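Local coordinates for protein carboxylesterase (Ferroplasma acidiphilum, PDB 3WJ2) that probably hydrolyses carboxylic esters as an alpha/beta-hydrolase-fold carboxylesterase of an acid-loving archaeon, at residues Ala46-Ile58 and Thr64-Lys76. Residues are numbered along the deposited sequence; the frame is centred on the assembly and turned at random.
Sequences APVEIKEIKDYKI and TLNARMYDDNNAK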
# COMPACT_ATOMS: atom_id res chain seq x y z
N ALA B 46 30.87 -14.77 15.63
CA ALA B 46 31.80 -15.84 15.25
C ALA B 46 31.72 -16.06 13.76
O ALA B 46 30.60 -16.29 13.28
CB ALA B 46 31.37 -17.15 15.91
N PRO B 47 32.87 -16.10 13.04
CA PRO B 47 32.83 -16.40 11.57
C PRO B 47 32.65 -17.88 11.27
O PRO B 47 33.08 -18.78 12.07
CB PRO B 47 34.19 -15.93 11.05
CG PRO B 47 35.13 -16.06 12.20
CD PRO B 47 34.27 -15.84 13.46
N VAL B 48 31.93 -18.16 10.18
CA VAL B 48 31.77 -19.49 9.66
C VAL B 48 33.06 -19.96 8.97
O VAL B 48 33.76 -19.13 8.35
CB VAL B 48 30.53 -19.55 8.68
CG1 VAL B 48 30.56 -20.76 7.79
CG2 VAL B 48 29.26 -19.48 9.51
N GLU B 49 33.42 -21.23 9.21
CA GLU B 49 34.62 -21.85 8.64
C GLU B 49 34.49 -22.07 7.18
O GLU B 49 33.48 -22.61 6.68
CB GLU B 49 34.99 -23.18 9.35
CG GLU B 49 35.43 -22.86 10.77
CD GLU B 49 36.59 -21.80 10.86
OE1 GLU B 49 37.66 -21.97 10.20
OE2 GLU B 49 36.42 -20.82 11.63
N ILE B 50 35.54 -21.64 6.47
CA ILE B 50 35.62 -21.87 5.05
C ILE B 50 36.93 -22.58 4.66
O ILE B 50 37.99 -22.13 5.09
CB ILE B 50 35.56 -20.50 4.26
CG1 ILE B 50 34.19 -19.84 4.56
CG2 ILE B 50 35.78 -20.71 2.74
CD1 ILE B 50 33.04 -20.63 3.99
N LYS B 51 36.83 -23.59 3.80
CA LYS B 51 38.04 -24.37 3.38
C LYS B 51 39.19 -23.54 2.82
O LYS B 51 40.35 -23.65 3.24
CB LYS B 51 37.67 -25.39 2.35
CG LYS B 51 36.82 -26.52 2.88
CD LYS B 51 36.75 -27.63 1.86
CE LYS B 51 35.81 -28.72 2.41
NZ LYS B 51 34.38 -28.41 2.04
N GLU B 52 38.89 -22.68 1.85
CA GLU B 52 39.96 -21.84 1.29
C GLU B 52 39.59 -20.37 1.20
O GLU B 52 38.50 -20.04 0.68
CB GLU B 52 40.50 -22.40 -0.05
CG GLU B 52 39.68 -22.52 -1.29
CD GLU B 52 40.54 -22.39 -2.62
OE1 GLU B 52 39.97 -22.06 -3.71
OE2 GLU B 52 41.78 -22.62 -2.56
N ILE B 53 40.49 -19.55 1.71
CA ILE B 53 40.33 -18.09 1.59
C ILE B 53 41.64 -17.52 1.05
O ILE B 53 42.74 -17.82 1.56
CB ILE B 53 39.95 -17.44 2.89
CG1 ILE B 53 38.65 -18.08 3.48
CG2 ILE B 53 39.75 -15.82 2.77
CD1 ILE B 53 38.02 -17.32 4.62
N LYS B 54 41.54 -16.66 0.03
CA LYS B 54 42.74 -16.11 -0.55
C LYS B 54 42.52 -14.65 -0.92
O LYS B 54 41.51 -14.32 -1.55
CB LYS B 54 43.17 -16.88 -1.74
CG LYS B 54 44.52 -16.34 -2.24
CD LYS B 54 45.00 -17.11 -3.49
CE LYS B 54 46.46 -16.77 -3.83
NZ LYS B 54 46.71 -15.32 -4.06
N ASP B 55 43.52 -13.84 -0.61
CA ASP B 55 43.54 -12.40 -0.94
C ASP B 55 44.25 -12.13 -2.25
O ASP B 55 45.33 -12.75 -2.56
CB ASP B 55 44.25 -11.69 0.18
CG ASP B 55 43.32 -11.45 1.36
OD1 ASP B 55 42.16 -11.63 1.09
OD2 ASP B 55 43.74 -11.07 2.45
N TYR B 56 43.66 -11.24 -3.09
CA TYR B 56 44.20 -10.86 -4.41
C TYR B 56 44.31 -9.37 -4.56
O TYR B 56 43.63 -8.61 -3.87
CB TYR B 56 43.33 -11.36 -5.57
CG TYR B 56 43.30 -12.79 -5.77
CD1 TYR B 56 44.22 -13.41 -6.64
CD2 TYR B 56 42.33 -13.58 -5.14
CE1 TYR B 56 44.19 -14.76 -6.85
CE2 TYR B 56 42.27 -14.94 -5.37
CZ TYR B 56 43.21 -15.53 -6.22
OH TYR B 56 43.18 -16.89 -6.45
N LYS B 57 45.22 -8.95 -5.45
CA LYS B 57 45.24 -7.54 -5.92
C LYS B 57 44.69 -7.55 -7.32
O LYS B 57 45.15 -8.29 -8.17
CB LYS B 57 46.65 -6.98 -5.79
CG LYS B 57 47.16 -6.77 -4.36
CD LYS B 57 46.50 -5.61 -3.63
CE LYS B 57 47.32 -5.29 -2.38
NZ LYS B 57 46.68 -4.24 -1.46
N ILE B 58 43.66 -6.76 -7.59
CA ILE B 58 43.07 -6.67 -8.93
C ILE B 58 43.71 -5.45 -9.55
O ILE B 58 43.42 -4.34 -9.17
CB ILE B 58 41.47 -6.43 -8.82
CG1 ILE B 58 40.79 -7.53 -7.98
CG2 ILE B 58 40.78 -6.44 -10.19
CD1 ILE B 58 41.17 -8.91 -8.37
N THR B 64 44.71 -0.19 -8.14
CA THR B 64 44.63 -1.60 -7.76
C THR B 64 43.59 -1.73 -6.62
O THR B 64 43.53 -0.87 -5.71
CB THR B 64 46.03 -2.00 -7.23
OG1 THR B 64 46.94 -1.89 -8.35
CG2 THR B 64 46.00 -3.39 -6.68
N LEU B 65 42.75 -2.77 -6.72
CA LEU B 65 41.74 -2.99 -5.70
C LEU B 65 42.13 -4.25 -4.91
O LEU B 65 42.58 -5.26 -5.52
CB LEU B 65 40.40 -3.36 -6.36
CG LEU B 65 39.99 -2.29 -7.39
CD1 LEU B 65 38.57 -2.69 -7.94
CD2 LEU B 65 39.90 -0.83 -6.91
N ASN B 66 41.79 -4.23 -3.64
CA ASN B 66 41.83 -5.50 -2.89
C ASN B 66 40.64 -6.38 -3.26
O ASN B 66 39.52 -5.88 -3.53
CB ASN B 66 41.79 -5.30 -1.38
CG ASN B 66 43.03 -4.63 -0.83
OD1 ASN B 66 42.97 -3.79 0.12
ND2 ASN B 66 44.13 -5.00 -1.36
N ALA B 67 40.84 -7.71 -3.27
CA ALA B 67 39.73 -8.71 -3.42
C ALA B 67 39.99 -9.90 -2.55
O ALA B 67 41.18 -10.28 -2.37
CB ALA B 67 39.56 -9.14 -4.79
N ARG B 68 38.96 -10.43 -1.91
CA ARG B 68 39.11 -11.68 -1.14
C ARG B 68 38.23 -12.74 -1.72
O ARG B 68 36.98 -12.53 -1.82
CB ARG B 68 38.86 -11.44 0.35
CG ARG B 68 38.96 -12.69 1.18
CD ARG B 68 38.93 -12.41 2.65
NE ARG B 68 40.12 -11.63 3.09
CZ ARG B 68 40.26 -10.91 4.22
NH1 ARG B 68 39.26 -10.79 5.14
NH2 ARG B 68 41.43 -10.26 4.42
N MET B 69 38.80 -13.91 -2.00
CA MET B 69 38.11 -15.03 -2.56
C MET B 69 37.82 -16.09 -1.48
O MET B 69 38.69 -16.40 -0.64
CB MET B 69 38.97 -15.66 -3.64
CG MET B 69 38.34 -16.71 -4.40
SD MET B 69 38.10 -18.31 -3.65
CE MET B 69 39.73 -18.96 -3.01
N TYR B 70 36.56 -16.48 -1.36
CA TYR B 70 36.09 -17.47 -0.34
C TYR B 70 35.60 -18.64 -1.09
O TYR B 70 34.74 -18.49 -2.02
CB TYR B 70 34.91 -16.91 0.46
CG TYR B 70 35.17 -15.63 1.17
CD1 TYR B 70 35.56 -15.61 2.52
CD2 TYR B 70 35.05 -14.36 0.49
CE1 TYR B 70 35.76 -14.43 3.16
CE2 TYR B 70 35.27 -13.20 1.10
CZ TYR B 70 35.62 -13.18 2.48
OH TYR B 70 35.80 -12.01 3.15
N ASP B 71 36.04 -19.88 -0.76
CA ASP B 71 35.60 -21.00 -1.56
C ASP B 71 35.55 -22.19 -0.62
O ASP B 71 36.61 -22.58 -0.07
CB ASP B 71 36.64 -21.28 -2.66
CG ASP B 71 36.25 -22.40 -3.58
OD1 ASP B 71 35.12 -22.93 -3.48
OD2 ASP B 71 37.12 -22.75 -4.46
N ASP B 72 34.35 -22.64 -0.31
CA ASP B 72 34.21 -23.79 0.61
C ASP B 72 34.08 -25.10 -0.12
O ASP B 72 33.70 -26.12 0.50
CB ASP B 72 32.93 -23.59 1.44
CG ASP B 72 32.97 -24.33 2.80
OD1 ASP B 72 34.02 -24.41 3.45
OD2 ASP B 72 31.88 -24.81 3.23
N ASN B 73 34.23 -25.14 -1.42
CA ASN B 73 33.71 -26.29 -2.20
C ASN B 73 34.53 -26.59 -3.47
O ASN B 73 34.00 -27.19 -4.40
CB ASN B 73 32.19 -26.00 -2.49
CG ASN B 73 31.40 -27.21 -2.98
OD1 ASN B 73 31.78 -28.39 -2.73
ND2 ASN B 73 30.27 -26.93 -3.68
N ASN B 74 35.78 -26.15 -3.51
CA ASN B 74 36.62 -26.11 -4.72
C ASN B 74 35.82 -25.80 -6.01
O ASN B 74 35.84 -26.50 -7.00
CB ASN B 74 37.44 -27.44 -4.86
CG ASN B 74 38.62 -27.33 -5.87
OD1 ASN B 74 39.22 -26.26 -6.04
ND2 ASN B 74 38.93 -28.44 -6.53
N ALA B 75 35.01 -24.72 -5.97
CA ALA B 75 34.02 -24.53 -7.01
C ALA B 75 34.54 -24.09 -8.34
O ALA B 75 35.52 -23.36 -8.37
CB ALA B 75 33.03 -23.39 -6.49
N LYS B 76 33.85 -24.46 -9.41
CA LYS B 76 34.19 -24.12 -10.78
C LYS B 76 33.81 -22.66 -11.11
O LYS B 76 34.43 -21.97 -11.95
CB LYS B 76 33.39 -25.02 -11.71
CG LYS B 76 33.66 -24.82 -13.19
CD LYS B 76 32.84 -25.76 -14.15
CE LYS B 76 33.67 -26.05 -15.46
NZ LYS B 76 32.89 -26.37 -16.71
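E52 and D71, K54 and M69, Y56 and A67, and I58 and L65 pair backbone N-H and C=O groups in both directions, a worked example of how an antiparallel hairpin builds the edge of an alpha/beta-hydrolase sheet. Beyond the strands, K51 N gives a further bond to the anti lone pair of D72 OD1 (2.9 Å), and K51 NZ, its chain extended until a turn at chi4, bonds to D72 O (2.8 Å).

D55 and R68 form a salt bridge on the face they share with I53 and Y70. R68 runs out straight from the backbone (chi1 178°) and bends at chi3, which turns its guanidinium side-on to D55: NE to OD1 at 2.9 Å, NH2 to OD2 at 3.1 Å, both on syn lone pairs, the two planes nearly coplanar. E93 and D96 also bind this guanidinium. On the opposite face, with Y56 and M69, E52 OE1 lies 3.0 Å from D71 OD2, a like-charged approach probably eased by K109, which salt-bridges D71.

Among apolar groups, I53 CD1 touches Y70 CD1 (3.7 Å), while on the other face M69 CB meets the Y56 ring edge at CE2 (3.8 Å) and I58 CG1 packs on A67 CB (3.8 Å).

D55, E93 and D96 thus share one guanidinium and fix its orientation; the R68 bridges to D96 and E93 link the hairpin to helix 96-106 and the loop before it.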